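Local coordinates for protein post-proline cleaving enzyme (Rickettsia typhi, PDB 4HVT) that probably cleaves short peptides after proline residues as a serine-type oligopeptidase, with a beta-propeller domain joined to an alpha/beta-hydrolase domain, at residues Lys72-Val77 against Asp103-Asp108; Tyr367-Ala372 against Leu449-Ala454; Leu392-Ala397 against Ser417-Thr422. One frame throughout, in Å; residues are numbered along the deposited sequence.

Interaction 1. Residues Lys72-Val77 against Asp103-Asp108; sequences KTPYGV and DNYSKD
Tyr105 carries the contact with one polar bond: its phenol OH donates to the carbonyl O of Pro74 at 2.7 Å. The acceptor lies at the edge of the ring and in its plane, where a phenol proton naturally points. The phenol oxygen meets the carbonyl at a C=O...O angle of 144°, tilted 22° from the carbonyl plane. Tyrosine suits the place because the two backbones stay well apart, with the CA atoms of Pro74 and Tyr105 9.2 Å from each other; a long, rigid side chain spans the gap and still ends in a donor. With CG anti to the backbone N (chi1 -173°), the far end of the ring is carried to the loop.

Apolar contact is slight, Pro74 CG approaching Tyr105 CE1 at 4.4 Å. The hydroxyl also packs on the backbone, Tyr105 OH resting 3.7 Å from Tyr75 CA. Gly76 keeps the chain slim beside it.

Within 103-108, further bonds shape the turn that presents Tyr105. Lys107 N bonds to Asn104 O at 2.9 Å, and Lys107 NZ returns to Asn104 OD1 at 3.0 Å. Arg436 makes a cation-pi contact with the Tyr105 ring and also binds the carbonyls of Tyr105, Lys107 and Asp108.

The loop 72-77 runs into strand 77-79, while helix 102-105 follows strand 96-101, both strands of the first propeller sheet. Tyr105 touches Val83 of that sheet as well as Ile423 and Ile435 of the last one, on strands 422-426 and 432-436, which places the contact at the seam where the propeller's two ends meet.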
ATOM      1  N   LYS A  72      -3.057   9.490  20.048  1.00 17.27           N
ATOM      2  CA  LYS A  72      -2.690   9.251  18.604  1.00 16.20           C
ATOM      3  C   LYS A  72      -3.005  10.460  17.741  1.00 15.79           C
ATOM      4  O   LYS A  72      -4.001  11.164  17.986  1.00 16.19           O
ATOM      5  CB  LYS A  72      -3.435   8.052  18.007  1.00 16.01           C
ATOM      6  CG  LYS A  72      -3.041   6.719  18.572  1.00 16.45           C
ATOM      7  CD  LYS A  72      -3.674   5.566  17.775  1.00 15.88           C
ATOM      8  CE  LYS A  72      -5.172   5.490  17.904  1.00 16.07           C
ATOM      9  NZ  LYS A  72      -5.713   4.260  17.222  1.00 16.22           N
ATOM     10  N   THR A  73      -2.183  10.691  16.723  1.00 14.79           N
ATOM     11  CA  THR A  73      -2.346  11.860  15.877  1.00 14.78           C
ATOM     12  C   THR A  73      -3.492  11.643  14.924  1.00 14.35           C
ATOM     13  O   THR A  73      -3.466  10.641  14.163  1.00 14.28           O
ATOM     14  CB  THR A  73      -1.057  12.148  15.095  1.00 14.46           C
ATOM     15  OG1 THR A  73      -0.028  12.431  16.060  1.00 14.91           O
ATOM     16  CG2 THR A  73      -1.253  13.346  14.208  1.00 14.18           C
ATOM     17  N   PRO A  74      -4.493  12.562  14.949  1.00 14.35           N
ATOM     18  CA  PRO A  74      -5.638  12.403  14.024  1.00 14.10           C
ATOM     19  C   PRO A  74      -5.371  13.063  12.662  1.00 14.40           C
ATOM     20  O   PRO A  74      -5.660  14.216  12.460  1.00 15.22           O
ATOM     21  CB  PRO A  74      -6.768  13.115  14.780  1.00 14.59           C
ATOM     22  CG  PRO A  74      -6.073  14.223  15.509  1.00 14.72           C
ATOM     23  CD  PRO A  74      -4.727  13.671  15.890  1.00 14.50           C
ATOM     24  N   TYR A  75      -4.759  12.342  11.751  1.00 13.71           N
ATOM     25  CA  TYR A  75      -4.408  12.868  10.450  1.00 13.86           C
ATOM     26  C   TYR A  75      -5.686  13.151   9.674  1.00 14.53           C
ATOM     27  O   TYR A  75      -6.736  12.511   9.876  1.00 16.01           O
ATOM     28  CB  TYR A  75      -3.504  11.872   9.705  1.00 13.72           C
ATOM     29  CG  TYR A  75      -2.202  11.648  10.417  1.00 14.47           C
ATOM     30  CD1 TYR A  75      -1.205  12.609  10.369  1.00 14.30           C
ATOM     31  CD2 TYR A  75      -1.967  10.503  11.179  1.00 14.89           C
ATOM     32  CE1 TYR A  75      -0.032  12.455  11.031  1.00 14.38           C
ATOM     33  CE2 TYR A  75      -0.766  10.342  11.856  1.00 16.14           C
ATOM     34  CZ  TYR A  75       0.189  11.336  11.780  1.00 15.83           C
ATOM     35  OH  TYR A  75       1.364  11.195  12.460  1.00 16.85           O
ATOM     36  N   GLY A  76      -5.633  14.108   8.791  1.00 15.08           N
ATOM     37  CA  GLY A  76      -6.839  14.408   8.009  1.00 15.94           C
ATOM     38  C   GLY A  76      -6.677  15.086   6.681  1.00 14.89           C
ATOM     39  O   GLY A  76      -5.586  15.212   6.189  1.00 14.24           O
ATOM     40  N   VAL A  77      -7.814  15.527   6.143  1.00 14.84           N
ATOM     41  CA  VAL A  77      -7.915  16.214   4.848  1.00 14.44           C
ATOM     42  C   VAL A  77      -8.946  17.355   5.011  1.00 14.53           C
ATOM     43  O   VAL A  77     -10.008  17.186   5.641  1.00 14.26           O
ATOM     44  CB  VAL A  77      -8.304  15.236   3.714  1.00 14.95           C
ATOM     45  CG1 VAL A  77      -9.642  14.656   3.931  1.00 15.12           C
ATOM     46  CG2 VAL A  77      -8.310  15.937   2.394  1.00 15.57           C
ATOM     47  N   ASP A 103     -10.458  25.579  12.191  1.00 21.04           N
ATOM     48  CA  ASP A 103      -9.994  26.361  13.354  1.00 23.32           C
ATOM     49  C   ASP A 103      -9.822  25.525  14.643  1.00 22.02           C
ATOM     50  O   ASP A 103      -9.011  25.880  15.504  1.00 23.33           O
ATOM     51  CB  ASP A 103     -10.920  27.530  13.650  1.00 27.98           C
ATOM     52  CG  ASP A 103     -10.641  28.756  12.782  1.00 31.39           C
ATOM     53  OD1 ASP A 103      -9.957  28.661  11.751  1.00 32.98           O
ATOM     54  OD2 ASP A 103     -11.115  29.855  13.154  1.00 37.39           O
ATOM     55  N   ASN A 104     -10.608  24.480  14.816  1.00 19.30           N
ATOM     56  CA  ASN A 104     -10.509  23.606  15.980  1.00 19.10           C
ATOM     57  C   ASN A 104      -9.370  22.615  15.898  1.00 17.12           C
ATOM     58  O   ASN A 104      -8.978  22.056  16.901  1.00 16.54           O
ATOM     59  CB  ASN A 104     -11.782  22.780  16.174  1.00 19.81           C
ATOM     60  CG  ASN A 104     -12.980  23.623  16.502  1.00 22.19           C
ATOM     61  OD1 ASN A 104     -12.854  24.687  17.085  1.00 23.01           O
ATOM     62  ND2 ASN A 104     -14.157  23.148  16.116  1.00 24.48           N
ATOM     63  N   TYR A 105      -8.903  22.358  14.677  1.00 15.74           N
ATOM     64  CA  TYR A 105      -7.945  21.255  14.432  1.00 14.82           C
ATOM     65  C   TYR A 105      -6.606  21.549  15.070  1.00 15.48           C
ATOM     66  O   TYR A 105      -5.827  20.631  15.320  1.00 15.42           O
ATOM     67  CB  TYR A 105      -7.800  20.987  12.918  1.00 13.76           C
ATOM     68  CG  TYR A 105      -6.989  19.790  12.575  1.00 12.75           C
ATOM     69  CD1 TYR A 105      -7.421  18.485  12.941  1.00 12.78           C
ATOM     70  CD2 TYR A 105      -5.872  19.912  11.801  1.00 12.22           C
ATOM     71  CE1 TYR A 105      -6.696  17.384  12.555  1.00 12.15           C
ATOM     72  CE2 TYR A 105      -5.150  18.807  11.383  1.00 11.70           C
ATOM     73  CZ  TYR A 105      -5.576  17.548  11.772  1.00 11.70           C
ATOM     74  OH  TYR A 105      -4.866  16.465  11.303  1.00 11.72           O
ATOM     75  N   SER A 106      -6.353  22.817  15.380  1.00 16.19           N
ATOM     76  CA  SER A 106      -5.111  23.199  16.076  1.00 16.73           C
ATOM     77  C   SER A 106      -5.186  22.949  17.560  1.00 17.40           C
ATOM     78  O   SER A 106      -4.170  23.090  18.247  1.00 18.95           O
ATOM     79  CB  SER A 106      -4.785  24.667  15.823  1.00 17.41           C
ATOM     80  OG  SER A 106      -5.816  25.504  16.306  1.00 18.39           O
ATOM     81  N   LYS A 107      -6.363  22.646  18.087  1.00 17.35           N
ATOM     82  CA  LYS A 107      -6.505  22.401  19.538  1.00 18.20           C
ATOM     83  C   LYS A 107      -6.062  21.009  19.889  1.00 17.93           C
ATOM     84  O   LYS A 107      -6.282  20.101  19.078  1.00 17.06           O
ATOM     85  CB  LYS A 107      -7.953  22.606  19.952  1.00 19.31           C
ATOM     86  CG  LYS A 107      -8.344  24.057  19.711  1.00 20.61           C
ATOM     87  CD  LYS A 107      -9.810  24.301  19.870  1.00 22.55           C
ATOM     88  CE  LYS A 107     -10.090  25.797  19.783  1.00 25.15           C
ATOM     89  NZ  LYS A 107     -11.475  26.046  19.333  1.00 26.70           N
ATOM     90  N   ASP A 108      -5.449  20.810  21.060  1.00 18.65           N
ATOM     91  CA  ASP A 108      -5.018  19.443  21.393  1.00 19.17           C
ATOM     92  C   ASP A 108      -6.156  18.436  21.247  1.00 18.88           C
ATOM     93  O   ASP A 108      -5.954  17.349  20.676  1.00 17.66           O
ATOM     94  CB  ASP A 108      -4.466  19.377  22.829  1.00 20.88           C
ATOM     95  CG  ASP A 108      -3.014  19.794  22.923  1.00 21.95           C
ATOM     96  OD1 ASP A 108      -2.459  20.313  21.930  1.00 21.51           O
ATOM     97  OD2 ASP A 108      -2.402  19.564  24.019  1.00 23.97           O
TER

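Interaction 2. Residues Tyr367-Ala372 against Leu449-Ala454; sequences YDNVVA and LEQKEA
Gln451 stretches its side chain to the turn at Asn369, where its NE2 donates to the backbone O of Asn369 at 2.9 Å. The chain is almost fully extended from chi1 (179°) onward, which gives glutamine the length to leave its strand and place an amide on a hairpin tip. The N-H points fairly straight at the oxygen (156°), and the acceptor lies near the Gln451 amide plane, although the donor itself is tilted out of the carbonyl plane. The other amide atom is held too: OE1 accepts a bond from Asn396 ND2, so both ends of the group are used and its flip is fixed.

Asn369 and Val370 both adopt left-handed backbone conformations, as in a type I'/III' turn. They join strands 362-368 and 371-380 as a two-residue beta-hairpin, closed by the paired bonds between Asp368 and Val371. Asparagine tolerates such a conformation well; for beta-branched Val370 it is unusual. Gln451, by contrast, belongs to strand 447-455, the outer strand of the mixed sheet of the hydrolase domain, so the bond bridges propeller and hydrolase.

Asn369 holds CG anti to its own N, which brings its amide beside the tip of Gln451; the two side chains cross obliquely, amide planes 45° apart. Asn369 ND2 sits 3.5 Å from Gln451 NE2, two donors without a bond. Val371 turns its CG2 methyl to Gln451 OE1 at 3.9 Å.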
ATOM      1  N   TYR A 367      12.292  12.039  -4.245  1.00  9.52           N
ATOM      2  CA  TYR A 367      13.385  11.682  -3.348  1.00 10.05           C
ATOM      3  C   TYR A 367      14.713  11.881  -4.067  1.00 10.66           C
ATOM      4  O   TYR A 367      14.844  11.667  -5.278  1.00 10.34           O
ATOM      5  CB  TYR A 367      13.322  10.235  -2.892  1.00 10.07           C
ATOM      6  CG  TYR A 367      12.108   9.869  -2.057  1.00  9.82           C
ATOM      7  CD1 TYR A 367      12.084  10.115  -0.670  1.00 10.15           C
ATOM      8  CD2 TYR A 367      10.975   9.312  -2.633  1.00  9.64           C
ATOM      9  CE1 TYR A 367      10.980   9.783   0.074  1.00  9.89           C
ATOM     10  CE2 TYR A 367       9.869   8.994  -1.870  1.00  9.55           C
ATOM     11  CZ  TYR A 367       9.886   9.230  -0.514  1.00  9.77           C
ATOM     12  OH  TYR A 367       8.765   8.907   0.242  1.00 10.32           O
ATOM     13  N   ASP A 368      15.689  12.321  -3.309  1.00 11.34           N
ATOM     14  CA  ASP A 368      17.081  12.345  -3.725  1.00 12.60           C
ATOM     15  C   ASP A 368      17.842  11.487  -2.706  1.00 12.73           C
ATOM     16  O   ASP A 368      17.938  11.864  -1.530  1.00 12.68           O
ATOM     17  CB  ASP A 368      17.585  13.791  -3.664  1.00 13.89           C
ATOM     18  CG  ASP A 368      19.033  13.929  -4.058  1.00 15.54           C
ATOM     19  OD1 ASP A 368      19.641  12.909  -4.429  1.00 16.08           O
ATOM     20  OD2 ASP A 368      19.576  15.090  -4.036  1.00 16.76           O
ATOM     21  N   ASN A 369      18.334  10.324  -3.133  1.00 12.97           N
ATOM     22  CA  ASN A 369      18.935   9.372  -2.218  1.00 13.72           C
ATOM     23  C   ASN A 369      18.003   9.042  -1.048  1.00 12.74           C
ATOM     24  O   ASN A 369      18.405   8.911   0.091  1.00 12.83           O
ATOM     25  CB  ASN A 369      20.321   9.868  -1.782  1.00 15.19           C
ATOM     26  CG  ASN A 369      21.239   8.723  -1.425  1.00 17.08           C
ATOM     27  OD1 ASN A 369      21.040   7.584  -1.862  1.00 18.22           O
ATOM     28  ND2 ASN A 369      22.261   9.014  -0.633  1.00 19.10           N
ATOM     29  N   VAL A 370      16.735   8.812  -1.387  1.00 12.24           N
ATOM     30  CA  VAL A 370      15.686   8.381  -0.426  1.00 11.56           C
ATOM     31  C   VAL A 370      15.479   9.394   0.683  1.00 11.35           C
ATOM     32  O   VAL A 370      15.063   9.040   1.766  1.00 11.51           O
ATOM     33  CB  VAL A 370      15.954   6.959   0.148  1.00 11.72           C
ATOM     34  CG1 VAL A 370      14.642   6.297   0.508  1.00 11.72           C
ATOM     35  CG2 VAL A 370      16.694   6.095  -0.843  1.00 12.27           C
ATOM     36  N   VAL A 371      15.731  10.667   0.365  1.00 10.91           N
ATOM     37  CA  VAL A 371      15.386  11.803   1.216  1.00 10.76           C
ATOM     38  C   VAL A 371      14.358  12.689   0.450  1.00 10.33           C
ATOM     39  O   VAL A 371      14.585  13.078  -0.702  1.00 10.16           O
ATOM     40  CB  VAL A 371      16.604  12.680   1.536  1.00 11.09           C
ATOM     41  CG1 VAL A 371      16.172  13.797   2.469  1.00 11.14           C
ATOM     42  CG2 VAL A 371      17.702  11.843   2.168  1.00 11.59           C
ATOM     43  N   ALA A 372      13.243  12.983   1.084  1.00 10.27           N
ATOM     44  CA  ALA A 372      12.187  13.753   0.414  1.00  9.94           C
ATOM     45  C   ALA A 372      12.618  15.190   0.060  1.00 10.24           C
ATOM     46  O   ALA A 372      13.307  15.870   0.851  1.00 10.50           O
ATOM     47  CB  ALA A 372      10.909  13.807   1.241  1.00  9.72           C
ATOM     48  N   LEU A 449      19.661   7.791  13.880  1.00 17.09           N
ATOM     49  CA  LEU A 449      19.208   7.397  12.560  1.00 16.74           C
ATOM     50  C   LEU A 449      20.401   7.574  11.628  1.00 17.20           C
ATOM     51  O   LEU A 449      20.881   8.727  11.413  1.00 16.86           O
ATOM     52  CB  LEU A 449      18.035   8.277  12.117  1.00 16.17           C
ATOM     53  CG  LEU A 449      17.648   8.159  10.632  1.00 15.89           C
ATOM     54  CD1 LEU A 449      17.314   6.702  10.279  1.00 16.03           C
ATOM     55  CD2 LEU A 449      16.508   9.083  10.276  1.00 15.58           C
ATOM     56  N   GLU A 450      20.893   6.457  11.061  1.00 17.92           N
ATOM     57  CA  GLU A 450      21.975   6.532  10.097  1.00 19.32           C
ATOM     58  C   GLU A 450      21.527   6.007   8.738  1.00 18.73           C
ATOM     59  O   GLU A 450      20.945   4.919   8.644  1.00 19.56           O
ATOM     60  CB  GLU A 450      23.169   5.713  10.540  1.00 21.90           C
ATOM     61  CG  GLU A 450      24.075   6.307  11.568  1.00 25.64           C
ATOM     62  CD  GLU A 450      25.266   5.389  11.760  1.00 29.81           C
ATOM     63  OE1 GLU A 450      25.360   4.766  12.832  1.00 36.35           O
ATOM     64  OE2 GLU A 450      26.045   5.223  10.782  1.00 34.02           O
ATOM     65  N   GLN A 451      21.890   6.730   7.693  1.00 18.07           N
ATOM     66  CA  GLN A 451      21.710   6.223   6.320  1.00 17.50           C
ATOM     67  C   GLN A 451      23.025   5.701   5.828  1.00 17.80           C
ATOM     68  O   GLN A 451      24.030   6.413   5.836  1.00 18.53           O
ATOM     69  CB  GLN A 451      21.167   7.319   5.404  1.00 16.54           C
ATOM     70  CG  GLN A 451      21.000   6.837   3.995  1.00 16.12           C
ATOM     71  CD  GLN A 451      20.307   7.836   3.107  1.00 15.57           C
ATOM     72  OE1 GLN A 451      19.829   8.903   3.569  1.00 15.13           O
ATOM     73  NE2 GLN A 451      20.271   7.515   1.812  1.00 15.15           N
ATOM     74  N   LYS A 452      23.066   4.417   5.543  1.00 18.37           N
ATOM     75  CA  LYS A 452      24.250   3.725   5.191  1.00 20.03           C
ATOM     76  C   LYS A 452      24.083   3.015   3.838  1.00 20.08           C
ATOM     77  O   LYS A 452      23.016   3.073   3.228  1.00 19.16           O
ATOM     78  CB  LYS A 452      24.554   2.725   6.332  1.00 21.48           C
ATOM     79  CG  LYS A 452      24.914   3.380   7.668  1.00 23.90           C
ATOM     80  CD  LYS A 452      25.036   2.372   8.793  1.00 25.72           C
ATOM     81  CE  LYS A 452      26.351   1.609   8.739  1.00 27.57           C
ATOM     82  NZ  LYS A 452      27.403   2.297   9.527  1.00 28.37           N
ATOM     83  N   GLU A 453      25.167   2.439   3.336  1.00 21.63           N
ATOM     84  CA  GLU A 453      25.141   1.602   2.118  1.00 21.95           C
ATOM     85  C   GLU A 453      25.914   0.322   2.245  1.00 22.01           C
ATOM     86  O   GLU A 453      26.964   0.268   2.819  1.00 21.09           O
ATOM     87  CB  GLU A 453      25.688   2.347   0.923  1.00 24.78           C
ATOM     88  CG  GLU A 453      24.915   3.634   0.614  1.00 27.86           C
ATOM     89  CD  GLU A 453      25.407   4.316  -0.649  1.00 30.81           C
ATOM     90  OE1 GLU A 453      26.633   4.190  -0.938  1.00 31.71           O
ATOM     91  OE2 GLU A 453      24.558   4.955  -1.348  1.00 34.17           O
ATOM     92  N   ALA A 454      25.365  -0.740   1.691  1.00 19.57           N
ATOM     93  CA  ALA A 454      26.085  -2.000   1.583  1.00 19.64           C
ATOM     94  C   ALA A 454      26.564  -2.136   0.132  1.00 19.87           C
ATOM     95  O   ALA A 454      26.042  -1.487  -0.745  1.00 20.02           O
ATOM     96  CB  ALA A 454      25.154  -3.129   1.958  1.00 19.18           C
TER

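Interaction 3. Residues Leu392-Ala397 against Ser417-Thr422; sequences LPYQNA and SIVPPT
Tyr394 reaches across to Val419, Pro420 and Thr422, which line the facing loop. From CB, a chi1 of -82° sets CG opposite the backbone carbonyl carbon and sends the ring toward 417-422. Along one flank, Tyr394 CD2 and then CE2 pass the branched valine, CE2 lying 3.5 Å from Val419 CB; the modelled position of Val419 CG1 is doubtful. On the other flank Tyr394 CE1 comes within 4.2 Å of Thr422 OG1.

Loop 392-397 crosses from the sixth propeller sheet to the last, and loop 417-422 joins strands 410-415 and 422-426 within the last. Pro393, just before the tyrosine, centres an inverse gamma turn.

Nearing the tip, Tyr394 CZ lies 3.6 Å from Pro420 O. The phenol OH of Tyr394 donates to Pro420 O at 2.7 Å, approaching in the carbonyl plane with a C=O...O angle of 154°. Thr422 OG1 and Tyr394 OH lie 2.8 Å apart, a second polar contact for the phenol oxygen, also near the ring plane. Threonine's short hydroxyl reaches the phenol without taking the backbone away from it. Nearer the start of 417-422, a water donates to Asn396 O (2.9 Å) and accepts from Ser417 N (3.0 Å), joining the two backbones.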
ATOM      1  N   LEU A 392      12.261  21.475   3.800  1.00 16.84           N
ATOM      2  CA  LEU A 392      11.710  20.556   4.798  1.00 16.90           C
ATOM      3  C   LEU A 392      12.576  20.549   6.074  1.00 19.02           C
ATOM      4  O   LEU A 392      13.676  20.081   6.009  1.00 20.30           O
ATOM      5  CB  LEU A 392      11.661  19.164   4.188  1.00 16.25           C
ATOM      6  CG  LEU A 392      10.801  19.066   2.910  1.00 15.63           C
ATOM      7  CD1 LEU A 392      10.676  17.652   2.413  1.00 15.87           C
ATOM      8  CD2 LEU A 392       9.418  19.682   3.064  1.00 15.51           C
ATOM      9  N   PRO A 393      12.055  21.019   7.208  1.00 20.02           N
ATOM     10  CA  PRO A 393      12.947  21.170   8.361  1.00 21.85           C
ATOM     11  C   PRO A 393      13.114  19.940   9.214  1.00 23.13           C
ATOM     12  O   PRO A 393      13.113  20.028  10.460  1.00 24.46           O
ATOM     13  CB  PRO A 393      12.265  22.283   9.162  1.00 22.04           C
ATOM     14  CG  PRO A 393      10.820  22.019   8.967  1.00 22.41           C
ATOM     15  CD  PRO A 393      10.696  21.489   7.535  1.00 20.84           C
ATOM     16  N   TYR A 394      13.305  18.795   8.560  1.00 21.52           N
ATOM     17  CA  TYR A 394      13.761  17.572   9.211  1.00 20.99           C
ATOM     18  C   TYR A 394      15.019  17.019   8.453  1.00 21.08           C
ATOM     19  O   TYR A 394      15.106  17.113   7.203  1.00 19.98           O
ATOM     20  CB  TYR A 394      12.630  16.535   9.125  1.00 19.70           C
ATOM     21  CG  TYR A 394      11.475  16.547  10.128  1.00 18.85           C
ATOM     22  CD1 TYR A 394      10.564  17.601  10.191  1.00 19.35           C
ATOM     23  CD2 TYR A 394      11.207  15.416  10.900  1.00 19.46           C
ATOM     24  CE1 TYR A 394       9.472  17.568  11.073  1.00 18.89           C
ATOM     25  CE2 TYR A 394      10.139  15.387  11.806  1.00 18.87           C
ATOM     26  CZ  TYR A 394       9.263  16.456  11.869  1.00 18.94           C
ATOM     27  OH  TYR A 394       8.183  16.407  12.754  1.00 18.54           O
ATOM     28  N   GLN A 395      15.982  16.427   9.161  1.00 21.56           N
ATOM     29  CA  GLN A 395      16.986  15.574   8.500  1.00 22.36           C
ATOM     30  C   GLN A 395      16.337  14.278   8.012  1.00 19.12           C
ATOM     31  O   GLN A 395      15.419  13.774   8.647  1.00 18.18           O
ATOM     32  CB  GLN A 395      18.137  15.192   9.446  1.00 26.44           C
ATOM     33  CG  GLN A 395      18.998  16.372   9.877  1.00 31.53           C
ATOM     34  CD  GLN A 395      19.854  16.914   8.741  1.00 35.36           C
ATOM     35  OE1 GLN A 395      19.819  18.112   8.430  1.00 42.60           O
ATOM     36  NE2 GLN A 395      20.608  16.027   8.096  1.00 38.55           N
ATOM     37  N   ASN A 396      16.815  13.717   6.908  1.00 17.13           N
ATOM     38  CA  ASN A 396      16.205  12.483   6.381  1.00 15.70           C
ATOM     39  C   ASN A 396      14.661  12.580   6.272  1.00 14.01           C
ATOM     40  O   ASN A 396      13.909  11.638   6.507  1.00 12.60           O
ATOM     41  CB  ASN A 396      16.641  11.285   7.217  1.00 16.10           C
ATOM     42  CG  ASN A 396      18.007  10.747   6.791  1.00 17.03           C
ATOM     43  OD1 ASN A 396      18.975  10.919   7.494  1.00 18.78           O
ATOM     44  ND2 ASN A 396      18.082  10.140   5.607  1.00 17.55           N
ATOM     45  N   ALA A 397      14.220  13.721   5.798  1.00 13.13           N
ATOM     46  CA  ALA A 397      12.800  14.048   5.727  1.00 12.29           C
ATOM     47  C   ALA A 397      11.999  13.076   4.851  1.00 11.70           C
ATOM     48  O   ALA A 397      12.491  12.578   3.837  1.00 11.15           O
ATOM     49  CB  ALA A 397      12.624  15.449   5.185  1.00 12.57           C
ATOM     50  N   SER A 417      12.504   8.861  10.524  1.00 12.64           N
ATOM     51  CA  SER A 417      12.303   7.586  11.199  1.00 13.46           C
ATOM     52  C   SER A 417      12.282   7.708  12.727  1.00 13.84           C
ATOM     53  O   SER A 417      11.700   6.848  13.383  1.00 14.06           O
ATOM     54  CB  SER A 417      13.376   6.604  10.753  1.00 14.00           C
ATOM     55  OG  SER A 417      13.163   5.290  11.271  1.00 15.94           O
ATOM     56  N   ILE A 418      12.913   8.749  13.282  1.00 14.48           N
ATOM     57  CA  ILE A 418      13.019   8.882  14.744  1.00 14.92           C
ATOM     58  C   ILE A 418      12.371  10.178  15.292  1.00 15.14           C
ATOM     59  O   ILE A 418      12.353  10.388  16.500  1.00 16.35           O
ATOM     60  CB  ILE A 418      14.472   8.760  15.284  1.00 15.47           C
ATOM     61  CG1 ILE A 418      15.395   9.828  14.699  1.00 15.57           C
ATOM     62  CG2 ILE A 418      15.028   7.351  15.060  1.00 15.31           C
ATOM     63  CD1 ILE A 418      16.783   9.913  15.327  1.00 16.35           C
ATOM     64  N   VAL A 419      11.807  10.995  14.426  1.00 14.76           N
ATOM     65  CA  VAL A 419      11.145  12.233  14.829  1.00 15.03           C
ATOM     66  C   VAL A 419       9.661  12.133  14.442  1.00 14.49           C
ATOM     67  O   VAL A 419       9.367  11.967  13.274  1.00 14.06           O
ATOM     68  CB  VAL A 419      11.802  13.486  14.182  1.00 15.50           C
ATOM     69  CG1 VAL A 419      11.058  14.718  14.662  1.00 16.16           C
ATOM     70  CG2 VAL A 419      13.297  13.565  14.531  1.00 16.10           C
ATOM     71  N   PRO A 420       8.726  12.224  15.417  1.00 14.35           N
ATOM     72  CA  PRO A 420       7.335  12.030  15.067  1.00 13.94           C
ATOM     73  C   PRO A 420       6.855  13.071  14.036  1.00 13.44           C
ATOM     74  O   PRO A 420       7.374  14.191  13.993  1.00 14.23           O
ATOM     75  CB  PRO A 420       6.576  12.219  16.391  1.00 14.51           C
ATOM     76  CG  PRO A 420       7.566  11.879  17.434  1.00 15.07           C
ATOM     77  CD  PRO A 420       8.901  12.301  16.882  1.00 15.07           C
ATOM     78  N   PRO A 421       5.854  12.685  13.242  1.00 13.01           N
ATOM     79  CA  PRO A 421       5.338  13.586  12.225  1.00 12.44           C
ATOM     80  C   PRO A 421       4.753  14.831  12.829  1.00 12.50           C
ATOM     81  O   PRO A 421       4.124  14.801  13.928  1.00 13.38           O
ATOM     82  CB  PRO A 421       4.255  12.780  11.515  1.00 11.95           C
ATOM     83  CG  PRO A 421       4.620  11.337  11.824  1.00 12.06           C
ATOM     84  CD  PRO A 421       5.199  11.371  13.209  1.00 12.61           C
ATOM     85  N   THR A 422       5.037  15.952  12.160  1.00 12.19           N
ATOM     86  CA  THR A 422       4.366  17.222  12.417  1.00 12.29           C
ATOM     87  C   THR A 422       3.391  17.465  11.278  1.00 11.64           C
ATOM     88  O   THR A 422       3.695  17.168  10.100  1.00 11.17           O
ATOM     89  CB  THR A 422       5.356  18.385  12.490  1.00 12.63           C
ATOM     90  OG1 THR A 422       6.237  18.220  13.609  1.00 13.28           O
ATOM     91  CG2 THR A 422       4.639  19.757  12.668  1.00 12.99           C
TER
HETATM   92  O   HOH W   1      13.683   9.053   7.825  1.00 13.04           O

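How the interactions relate
Along the chain, interaction 1 closes first, and interaction 3 is nested within the loop that interaction 2 closes. Interactions 1 and 3 lie about 19 Å apart between centres and meet where Tyr75 OH packs on Pro421 CG, linking the first and last of the propeller's seven sheets. Interactions 2 and 3 are closer, about 13 Å between centres: a probable hydrogen bond from Ala372 N to Ala397 O ties the sixth sheet to the last, and Asn396 bonds to Gln451, so the two share one polar cluster at the domain junction. Interaction 2 spans that junction, and interaction 3 borders it through Asn396 and Ser417. Interactions 1 and 2, about 30 Å apart between centres, do not touch.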